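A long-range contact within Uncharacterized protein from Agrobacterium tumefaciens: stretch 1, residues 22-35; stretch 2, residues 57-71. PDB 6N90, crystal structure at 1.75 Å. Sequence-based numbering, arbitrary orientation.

Stretch 1 (22-35) RMVEKINDLIRNAK
Stretch 2 57-71: SRRITAEHRFVYRVS

Stretch 1 is helical throughout, with phi/psi near -65/-40 and i to i-4 hydrogen bonds such as K26 N to R22 O (3.0 Å). In stretch 2 a strand that includes R58 leads to a corner at I60 (phi/psi -87/-59), and a second strand runs through F66, Y68 and V70. R58 N to F66 O and F66 N to R58 O pair at 2.8 Å. The helix axis passes 10.1 Å from each strand axis. Between N-to-C directions the angle is 137° for the first strand, nearer antiparallel, and 32° for the second, nearer parallel. CA atoms are nearest at K26-I60 (6.3 Å) and L30-R58 (7.6 Å). The contact buries 656 Å², both sides summed.

M23, I27, L30 and I31 bring apolar surface to I60, F66 or both. M23 (m, m, m) points sideways, but its end comes nearer: CE lies 3.5 Å from I60 CG2. K26 (t, p, t, p) points toward stretch 2. Its ammonium meets a backbone carbonyl: NZ donates to R59 O at 2.6 Å, the only hydrogen bond between the stretches. I27 (m, t) packs CG1 against I60 CD1 (m, t) at 3.7 Å.

L30 (m, t) points toward the strands. Its CD1 is 3.7 Å from both I60 CG1 and F66 CB. Its CB covers one face of the F66 ring (chi1 173°, chi2 83°), 4.2 Å from the centroid, a CH-pi contact. I31 (m, t) points away, yet its CG1 reaches F66 CZ at 3.7 Å.

The small A34 side chain points toward the strands. Its CA lies over one face of the R58 guanidinium, 3.7 Å from NH2, and its CB over the Y68 ring, 4.1 Å from CE2. R58 (m, t, t, chi4 -119°) NE donates a hydrogen bond to Y68 OH at 2.9 Å.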

ATOM      1  N   ARG A  22      15.796  -0.961   6.535  1.00 26.36           N
ATOM      2  CA  ARG A  22      15.889  -2.412   6.662  1.00 29.56           C
ATOM      3  C   ARG A  22      14.539  -2.987   7.059  1.00 25.47           C
ATOM      4  O   ARG A  22      14.166  -4.070   6.632  1.00 24.60           O
ATOM      5  CB  ARG A  22      16.924  -2.814   7.705  1.00 33.87           C
ATOM      6  CG  ARG A  22      18.343  -2.379   7.397  1.00 42.36           C
ATOM      7  CD  ARG A  22      19.288  -2.830   8.508  1.00 47.85           C
ATOM      8  N   MET A  23      13.829  -2.268   7.916  1.00 22.75           N
ATOM      9  CA  MET A  23      12.508  -2.705   8.375  1.00 20.40           C
ATOM     10  C   MET A  23      11.494  -2.619   7.233  1.00 18.34           C
ATOM     11  O   MET A  23      10.604  -3.455   7.120  1.00 17.73           O
ATOM     12  CB  MET A  23      12.051  -1.856   9.560  1.00 21.44           C
ATOM     13  CG  MET A  23      12.927  -2.045  10.797  1.00 24.31           C
ATOM     14  SD  MET A  23      12.607  -3.622  11.577  1.00 28.79           S
ATOM     15  CE  MET A  23      11.019  -3.298  12.327  1.00 28.05           C
ATOM     16  N   VAL A  24      11.621  -1.587   6.405  1.00 18.74           N
ATOM     17  CA  VAL A  24      10.765  -1.464   5.213  1.00 18.47           C
ATOM     18  C   VAL A  24      10.962  -2.705   4.335  1.00 18.40           C
ATOM     19  O   VAL A  24      10.000  -3.303   3.842  1.00 18.84           O
ATOM     20  CB  VAL A  24      11.073  -0.172   4.398  1.00 18.47           C
ATOM     21  CG1 VAL A  24      10.175  -0.090   3.120  1.00 18.35           C
ATOM     22  CG2 VAL A  24      10.866   1.032   5.265  1.00 19.21           C
ATOM     23  N   GLU A  25      12.218  -3.095   4.151  1.00 21.26           N
ATOM     24  CA  GLU A  25      12.529  -4.259   3.329  1.00 24.27           C
ATOM     25  C   GLU A  25      11.960  -5.550   3.904  1.00 21.68           C
ATOM     26  O   GLU A  25      11.472  -6.405   3.162  1.00 18.68           O
ATOM     27  CB  GLU A  25      14.043  -4.398   3.161  1.00 29.99           C
ATOM     28  CG  GLU A  25      14.678  -3.247   2.411  1.00 38.20           C
ATOM     29  N   LYS A  26      12.048  -5.703   5.221  1.00 19.49           N
ATOM     30  CA  LYS A  26      11.473  -6.878   5.878  1.00 21.18           C
ATOM     31  C   LYS A  26       9.965  -6.929   5.687  1.00 19.39           C
ATOM     32  O   LYS A  26       9.388  -7.986   5.419  1.00 18.90           O
ATOM     33  CB  LYS A  26      11.808  -6.871   7.359  1.00 23.89           C
ATOM     34  CG  LYS A  26      11.294  -8.079   8.117  1.00 28.57           C
ATOM     35  CD  LYS A  26      11.883  -9.378   7.579  1.00 31.48           C
ATOM     36  CE  LYS A  26      11.835 -10.488   8.629  1.00 32.97           C
ATOM     37  NZ  LYS A  26      10.460 -10.858   9.045  1.00 36.83           N
ATOM     38  N   ILE A  27       9.317  -5.783   5.834  1.00 16.25           N
ATOM     39  CA  ILE A  27       7.872  -5.721   5.653  1.00 16.48           C
ATOM     40  C   ILE A  27       7.495  -6.035   4.179  1.00 17.78           C
ATOM     41  O   ILE A  27       6.571  -6.774   3.900  1.00 15.96           O
ATOM     42  CB  ILE A  27       7.342  -4.336   6.091  1.00 16.04           C
ATOM     43  CG1 ILE A  27       7.429  -4.160   7.614  1.00 15.85           C
ATOM     44  CG2 ILE A  27       5.927  -4.082   5.598  1.00 15.91           C
ATOM     45  CD1 ILE A  27       7.324  -2.627   8.078  1.00 15.33           C
ATOM     46  N   ASN A  28       8.236  -5.491   3.220  1.00 16.09           N
ATOM     47  CA  ASN A  28       7.958  -5.823   1.830  1.00 16.79           C
ATOM     48  C   ASN A  28       8.093  -7.311   1.547  1.00 17.50           C
ATOM     49  O   ASN A  28       7.344  -7.848   0.731  1.00 17.50           O
ATOM     50  CB  ASN A  28       8.891  -5.017   0.909  1.00 17.26           C
ATOM     51  CG  ASN A  28       8.519  -3.549   0.869  1.00 20.12           C
ATOM     52  OD1 ASN A  28       7.568  -3.124   1.517  1.00 18.64           O
ATOM     53  ND2 ASN A  28       9.294  -2.753   0.138  1.00 22.16           N
ATOM     54  N   ASP A  29       9.042  -7.971   2.215  1.00 17.98           N
ATOM     55  CA  ASP A  29       9.259  -9.417   2.065  1.00 18.33           C
ATOM     56  C   ASP A  29       8.083 -10.173   2.685  1.00 18.91           C
ATOM     57  O   ASP A  29       7.619 -11.182   2.162  1.00 17.28           O
ATOM     58  CB  ASP A  29      10.599  -9.825   2.726  1.00 20.30           C
ATOM     59  CG  ASP A  29      11.320 -10.963   1.985  1.00 20.71           C
ATOM     60  OD1 ASP A  29      10.786 -11.465   0.974  1.00 23.17           O
ATOM     61  OD2 ASP A  29      12.416 -11.384   2.428  1.00 23.53           O
ATOM     62  N   LEU A  30       7.592  -9.673   3.813  1.00 18.28           N
ATOM     63  CA  LEU A  30       6.475 -10.323   4.474  1.00 18.42           C
ATOM     64  C   LEU A  30       5.233 -10.208   3.587  1.00 17.31           C
ATOM     65  O   LEU A  30       4.458 -11.158   3.430  1.00 16.14           O
ATOM     66  CB  LEU A  30       6.256  -9.688   5.860  1.00 17.22           C
ATOM     67  CG  LEU A  30       7.299 -10.044   6.934  1.00 19.45           C
ATOM     68  CD1 LEU A  30       7.084  -9.236   8.220  1.00 19.38           C
ATOM     69  CD2 LEU A  30       7.322 -11.529   7.240  1.00 20.44           C
ATOM     70  N   ILE A  31       5.057  -9.033   2.988  1.00 15.68           N
ATOM     71  CA  ILE A  31       3.942  -8.802   2.064  1.00 15.38           C
ATOM     72  C   ILE A  31       3.994  -9.766   0.864  1.00 15.95           C
ATOM     73  O   ILE A  31       3.001 -10.492   0.573  1.00 17.44           O
ATOM     74  CB  ILE A  31       3.939  -7.334   1.574  1.00 15.77           C
ATOM     75  CG1 ILE A  31       3.586  -6.397   2.726  1.00 16.82           C
ATOM     76  CG2 ILE A  31       2.966  -7.128   0.379  1.00 15.02           C
ATOM     77  CD1 ILE A  31       3.672  -4.941   2.406  1.00 16.91           C
ATOM     78  N   ARG A  32       5.142  -9.775   0.186  1.00 17.29           N
ATOM     79  CA  ARG A  32       5.379 -10.658  -0.954  1.00 19.00           C
ATOM     80  C   ARG A  32       5.033 -12.104  -0.569  1.00 20.33           C
ATOM     81  O   ARG A  32       4.331 -12.805  -1.300  1.00 21.03           O
ATOM     82  CB  ARG A  32       6.842 -10.549  -1.417  1.00 20.03           C
ATOM     83  CG  ARG A  32       7.143 -11.091  -2.820  1.00 20.86           C
ATOM     84  CD  ARG A  32       8.622 -10.757  -3.196  1.00 20.99           C
ATOM     85  NE  ARG A  32       8.918  -9.343  -2.925  1.00 22.14           N
ATOM     86  CZ  ARG A  32       9.896  -8.891  -2.137  1.00 20.24           C
ATOM     87  NH1 ARG A  32      10.732  -9.733  -1.536  1.00 18.44           N
ATOM     88  NH2 ARG A  32      10.079  -7.584  -1.968  1.00 19.74           N
ATOM     89  N   ASN A  33       5.486 -12.527   0.611  1.00 20.60           N
ATOM     90  CA  ASN A  33       5.318 -13.918   1.029  1.00 22.32           C
ATOM     91  C   ASN A  33       3.863 -14.229   1.383  1.00 22.89           C
ATOM     92  O   ASN A  33       3.328 -15.274   0.988  1.00 22.39           O
ATOM     93  CB  ASN A  33       6.233 -14.236   2.218  1.00 24.78           C
ATOM     94  CG  ASN A  33       7.630 -14.699   1.795  1.00 30.84           C
ATOM     95  OD1 ASN A  33       7.913 -15.898   1.779  1.00 34.05           O
ATOM     96  ND2 ASN A  33       8.511 -13.749   1.465  1.00 29.71           N
ATOM     97  N   ALA A  34       3.214 -13.309   2.095  1.00 21.71           N
ATOM     98  CA  ALA A  34       1.832 -13.520   2.534  1.00 22.75           C
ATOM     99  C   ALA A  34       0.852 -13.491   1.360  1.00 22.10           C
ATOM    100  O   ALA A  34      -0.214 -14.114   1.412  1.00 23.60           O
ATOM    101  CB  ALA A  34       1.443 -12.480   3.581  1.00 22.10           C
ATOM    102  N   LYS A  35       1.191 -12.738   0.312  1.00 21.72           N
ATOM    103  CA  LYS A  35       0.355 -12.723  -0.882  1.00 23.09           C
ATOM    104  C   LYS A  35       0.439 -14.083  -1.579  1.00 25.47           C
ATOM    105  O   LYS A  35      -0.563 -14.565  -2.102  1.00 28.40           O
ATOM    106  CB  LYS A  35       0.759 -11.589  -1.826  1.00 25.52           C
ATOM    107  CG  LYS A  35       0.164 -10.257  -1.429  1.00 26.01           C
ATOM    108  CD  LYS A  35       0.952  -9.064  -2.009  1.00 28.14           C
ATOM    109  CE  LYS A  35       1.306  -9.269  -3.449  1.00 33.22           C
ATOM    110  NZ  LYS A  35       2.271  -8.203  -3.947  1.00 36.37           N
ATOM    111  N   SER A  57      -0.525 -12.993  12.166  1.00 22.37           N
ATOM    112  CA  SER A  57       0.626 -12.200  12.520  1.00 24.31           C
ATOM    113  C   SER A  57       1.961 -12.836  12.155  1.00 24.30           C
ATOM    114  O   SER A  57       2.095 -14.011  12.268  1.00 28.54           O
ATOM    115  CB  SER A  57       0.587 -11.928  14.011  1.00 25.29           C
ATOM    116  OG  SER A  57       1.693 -11.224  14.446  1.00 30.21           O
ATOM    117  N   ARG A  58       2.900 -12.057  11.651  1.00 22.56           N
ATOM    118  CA  ARG A  58       4.254 -12.528  11.418  1.00 24.48           C
ATOM    119  C   ARG A  58       5.258 -11.583  12.087  1.00 26.15           C
ATOM    120  O   ARG A  58       4.981 -10.395  12.292  1.00 22.17           O
ATOM    121  CB  ARG A  58       4.552 -12.620   9.920  1.00 23.61           C
ATOM    122  CG  ARG A  58       3.707 -13.614   9.170  1.00 22.57           C
ATOM    123  CD  ARG A  58       3.853 -13.392   7.647  1.00 21.58           C
ATOM    124  NE  ARG A  58       2.929 -14.222   6.888  1.00 20.11           N
ATOM    125  CZ  ARG A  58       3.311 -15.146   6.013  1.00 21.24           C
ATOM    126  NH1 ARG A  58       4.616 -15.343   5.767  1.00 20.26           N
ATOM    127  NH2 ARG A  58       2.386 -15.841   5.357  1.00 20.62           N
ATOM    128  N   ARG A  59       6.419 -12.126  12.422  1.00 25.19           N
ATOM    129  CA  ARG A  59       7.495 -11.344  13.010  1.00 28.49           C
ATOM    130  C   ARG A  59       8.236 -10.492  11.989  1.00 26.03           C
ATOM    131  O   ARG A  59       8.739 -10.994  10.992  1.00 29.06           O
ATOM    132  CB  ARG A  59       8.500 -12.270  13.699  1.00 31.48           C
ATOM    133  CG  ARG A  59       8.007 -12.869  14.991  1.00 39.24           C
ATOM    134  CD  ARG A  59       8.968 -12.566  16.124  1.00 46.67           C
ATOM    135  NE  ARG A  59      10.291 -13.146  15.912  1.00 47.73           N
ATOM    136  CZ  ARG A  59      11.161 -13.363  16.891  1.00 54.90           C
ATOM    137  NH1 ARG A  59      10.834 -13.054  18.141  1.00 54.05           N
ATOM    138  NH2 ARG A  59      12.351 -13.893  16.624  1.00 57.88           N
ATOM    139  N   ILE A  60       8.334  -9.198  12.252  1.00 25.02           N
ATOM    140  CA  ILE A  60       9.302  -8.373  11.556  1.00 25.64           C
ATOM    141  C   ILE A  60      10.604  -8.478  12.342  1.00 26.60           C
ATOM    142  O   ILE A  60      11.645  -8.846  11.804  1.00 28.01           O
ATOM    143  CB  ILE A  60       8.843  -6.913  11.459  1.00 24.44           C
ATOM    144  CG1 ILE A  60       7.402  -6.831  10.959  1.00 22.29           C
ATOM    145  CG2 ILE A  60       9.772  -6.077  10.566  1.00 23.78           C
ATOM    146  CD1 ILE A  60       6.861  -5.374  11.032  1.00 23.29           C
ATOM    147  N   THR A  61      10.532  -8.091  13.614  1.00 30.25           N
ATOM    148  CA  THR A  61      11.574  -8.383  14.603  1.00 30.06           C
ATOM    149  C   THR A  61      10.889  -8.884  15.865  1.00 29.19           C
ATOM    150  O   THR A  61       9.673  -9.026  15.880  1.00 28.42           O
ATOM    151  CB  THR A  61      12.425  -7.156  14.935  1.00 29.26           C
ATOM    152  OG1 THR A  61      11.605  -6.150  15.554  1.00 30.18           O
ATOM    153  CG2 THR A  61      13.041  -6.598  13.683  1.00 29.45           C
ATOM    154  N   ALA A  62      11.651  -9.132  16.930  1.00 32.05           N
ATOM    155  CA  ALA A  62      11.045  -9.613  18.170  1.00 35.33           C
ATOM    156  C   ALA A  62      10.057  -8.584  18.721  1.00 36.15           C
ATOM    157  O   ALA A  62       9.025  -8.944  19.298  1.00 39.97           O
ATOM    158  CB  ALA A  62      12.112  -9.936  19.197  1.00 36.99           C
ATOM    159  N   GLU A  63      10.359  -7.303  18.513  1.00 33.24           N
ATOM    160  CA  GLU A  63       9.547  -6.227  19.079  1.00 32.53           C
ATOM    161  C   GLU A  63       8.480  -5.678  18.129  1.00 30.54           C
ATOM    162  O   GLU A  63       7.655  -4.859  18.537  1.00 24.80           O
ATOM    163  CB  GLU A  63      10.443  -5.073  19.539  1.00 38.81           C
ATOM    164  CG  GLU A  63      11.246  -5.355  20.812  1.00 44.57           C
ATOM    165  CD  GLU A  63      10.399  -5.898  21.960  1.00 45.87           C
ATOM    166  OE1 GLU A  63       9.259  -5.414  22.159  1.00 38.21           O
ATOM    167  OE2 GLU A  63      10.886  -6.802  22.678  1.00 55.40           O
ATOM    168  N   HIS A  64       8.478  -6.126  16.875  1.00 22.64           N
ATOM    169  CA  HIS A  64       7.560  -5.533  15.901  1.00 23.04           C
ATOM    170  C   HIS A  64       6.888  -6.581  15.063  1.00 21.75           C
ATOM    171  O   HIS A  64       7.568  -7.418  14.454  1.00 23.17           O
ATOM    172  CB  HIS A  64       8.297  -4.543  14.988  1.00 20.25           C
ATOM    173  CG  HIS A  64       8.881  -3.379  15.728  1.00 22.23           C
ATOM    174  ND1 HIS A  64       8.103  -2.370  16.245  1.00 21.15           N
ATOM    175  CD2 HIS A  64      10.161  -3.079  16.053  1.00 23.14           C
ATOM    176  CE1 HIS A  64       8.880  -1.490  16.859  1.00 24.21           C
ATOM    177  NE2 HIS A  64      10.131  -1.897  16.756  1.00 23.01           N
ATOM    178  N   ARG A  65       5.562  -6.510  15.003  1.00 19.12           N
ATOM    179  CA  ARG A  65       4.788  -7.535  14.316  1.00 20.49           C
ATOM    180  C   ARG A  65       4.000  -6.978  13.134  1.00 20.06           C
ATOM    181  O   ARG A  65       3.599  -5.796  13.101  1.00 19.55           O
ATOM    182  CB  ARG A  65       3.833  -8.231  15.298  1.00 24.78           C
ATOM    183  CG  ARG A  65       4.527  -8.817  16.529  1.00 26.67           C
ATOM    184  CD  ARG A  65       5.752  -9.662  16.158  1.00 31.33           C
ATOM    185  NE  ARG A  65       6.529 -10.051  17.337  1.00 35.68           N
ATOM    186  CZ  ARG A  65       6.450 -11.248  17.908  1.00 40.79           C
ATOM    187  NH1 ARG A  65       5.654 -12.170  17.387  1.00 45.74           N
ATOM    188  NH2 ARG A  65       7.184 -11.531  18.978  1.00 41.06           N
ATOM    189  N   PHE A  66       3.823  -7.848  12.148  1.00 19.12           N
ATOM    190  CA  PHE A  66       3.105  -7.554  10.913  1.00 18.62           C
ATOM    191  C   PHE A  66       1.791  -8.301  11.035  1.00 18.51           C
ATOM    192  O   PHE A  66       1.779  -9.530  10.997  1.00 18.78           O
ATOM    193  CB  PHE A  66       3.955  -8.005   9.693  1.00 18.13           C
ATOM    194  CG  PHE A  66       3.260  -7.909   8.340  1.00 18.62           C
ATOM    195  CD1 PHE A  66       3.219  -6.719   7.643  1.00 19.56           C
ATOM    196  CD2 PHE A  66       2.709  -9.044   7.747  1.00 20.40           C
ATOM    197  CE1 PHE A  66       2.619  -6.637   6.396  1.00 19.56           C
ATOM    198  CE2 PHE A  66       2.077  -8.967   6.501  1.00 19.77           C
ATOM    199  CZ  PHE A  66       2.038  -7.757   5.827  1.00 18.14           C
ATOM    200  N   VAL A  67       0.703  -7.557  11.225  1.00 17.39           N
ATOM    201  CA  VAL A  67      -0.616  -8.161  11.376  1.00 17.40           C
ATOM    202  C   VAL A  67      -1.436  -7.887  10.109  1.00 16.09           C
ATOM    203  O   VAL A  67      -1.477  -6.764   9.595  1.00 16.92           O
ATOM    204  CB  VAL A  67      -1.335  -7.631  12.638  1.00 19.92           C
ATOM    205  CG1 VAL A  67      -2.713  -8.326  12.814  1.00 22.41           C
ATOM    206  CG2 VAL A  67      -0.464  -7.853  13.874  1.00 19.78           C
ATOM    207  N   TYR A  68      -2.089  -8.930   9.608  1.00 18.31           N
ATOM    208  CA  TYR A  68      -2.748  -8.848   8.312  1.00 18.15           C
ATOM    209  C   TYR A  68      -3.901  -9.821   8.225  1.00 19.24           C
ATOM    210  O   TYR A  68      -4.075 -10.690   9.088  1.00 19.91           O
ATOM    211  CB  TYR A  68      -1.738  -9.160   7.188  1.00 17.67           C
ATOM    212  CG  TYR A  68      -1.227 -10.585   7.289  1.00 17.89           C
ATOM    213  CD1 TYR A  68      -0.221 -10.927   8.196  1.00 18.66           C
ATOM    214  CD2 TYR A  68      -1.756 -11.589   6.482  1.00 19.74           C
ATOM    215  CE1 TYR A  68       0.236 -12.234   8.303  1.00 20.05           C
ATOM    216  CE2 TYR A  68      -1.297 -12.884   6.569  1.00 18.11           C
ATOM    217  CZ  TYR A  68      -0.313 -13.205   7.488  1.00 19.66           C
ATOM    218  OH  TYR A  68       0.124 -14.512   7.577  1.00 21.31           O
ATOM    219  N   ARG A  69      -4.670  -9.678   7.160  1.00 20.86           N
ATOM    220  CA  ARG A  69      -5.697 -10.650   6.831  1.00 23.44           C
ATOM    221  C   ARG A  69      -5.827 -10.724   5.326  1.00 24.19           C
ATOM    222  O   ARG A  69      -5.905  -9.705   4.663  1.00 18.58           O
ATOM    223  CB  ARG A  69      -7.037 -10.256   7.475  1.00 27.94           C
ATOM    224  CG  ARG A  69      -8.203 -11.164   7.143  1.00 36.53           C
ATOM    225  CD  ARG A  69      -9.474 -10.718   7.877  1.00 35.95           C
ATOM    226  NE  ARG A  69      -9.874  -9.348   7.542  1.00 41.69           N
ATOM    227  CZ  ARG A  69     -10.911  -8.717   8.092  1.00 40.62           C
ATOM    228  NH1 ARG A  69     -11.644  -9.332   9.003  1.00 38.02           N
ATOM    229  NH2 ARG A  69     -11.222  -7.478   7.737  1.00 42.48           N
ATOM    230  N   VAL A  70      -5.851 -11.929   4.779  1.00 24.24           N
ATOM    231  CA  VAL A  70      -6.110 -12.085   3.359  1.00 26.15           C
ATOM    232  C   VAL A  70      -7.587 -12.377   3.199  1.00 28.07           C
ATOM    233  O   VAL A  70      -8.104 -13.305   3.821  1.00 27.90           O
ATOM    234  CB  VAL A  70      -5.280 -13.217   2.731  1.00 26.97           C
ATOM    235  CG1 VAL A  70      -5.785 -13.511   1.340  1.00 30.02           C
ATOM    236  CG2 VAL A  70      -3.808 -12.828   2.684  1.00 27.72           C
ATOM    237  N   SER A  71      -8.263 -11.570   2.393  1.00 23.14           N
ATOM    238  CA  SER A  71      -9.701 -11.748   2.169  1.00 29.25           C
ATOM    239  C   SER A  71      -9.992 -11.909   0.693  1.00 29.37           C
ATOM    240  O   SER A  71      -9.153 -11.600  -0.146  1.00 26.60           O
ATOM    241  CB  SER A  71     -10.504 -10.560   2.714  1.00 28.45           C
ATOM    242  OG  SER A  71     -10.317 -10.403   4.107  1.00 29.72           O
TER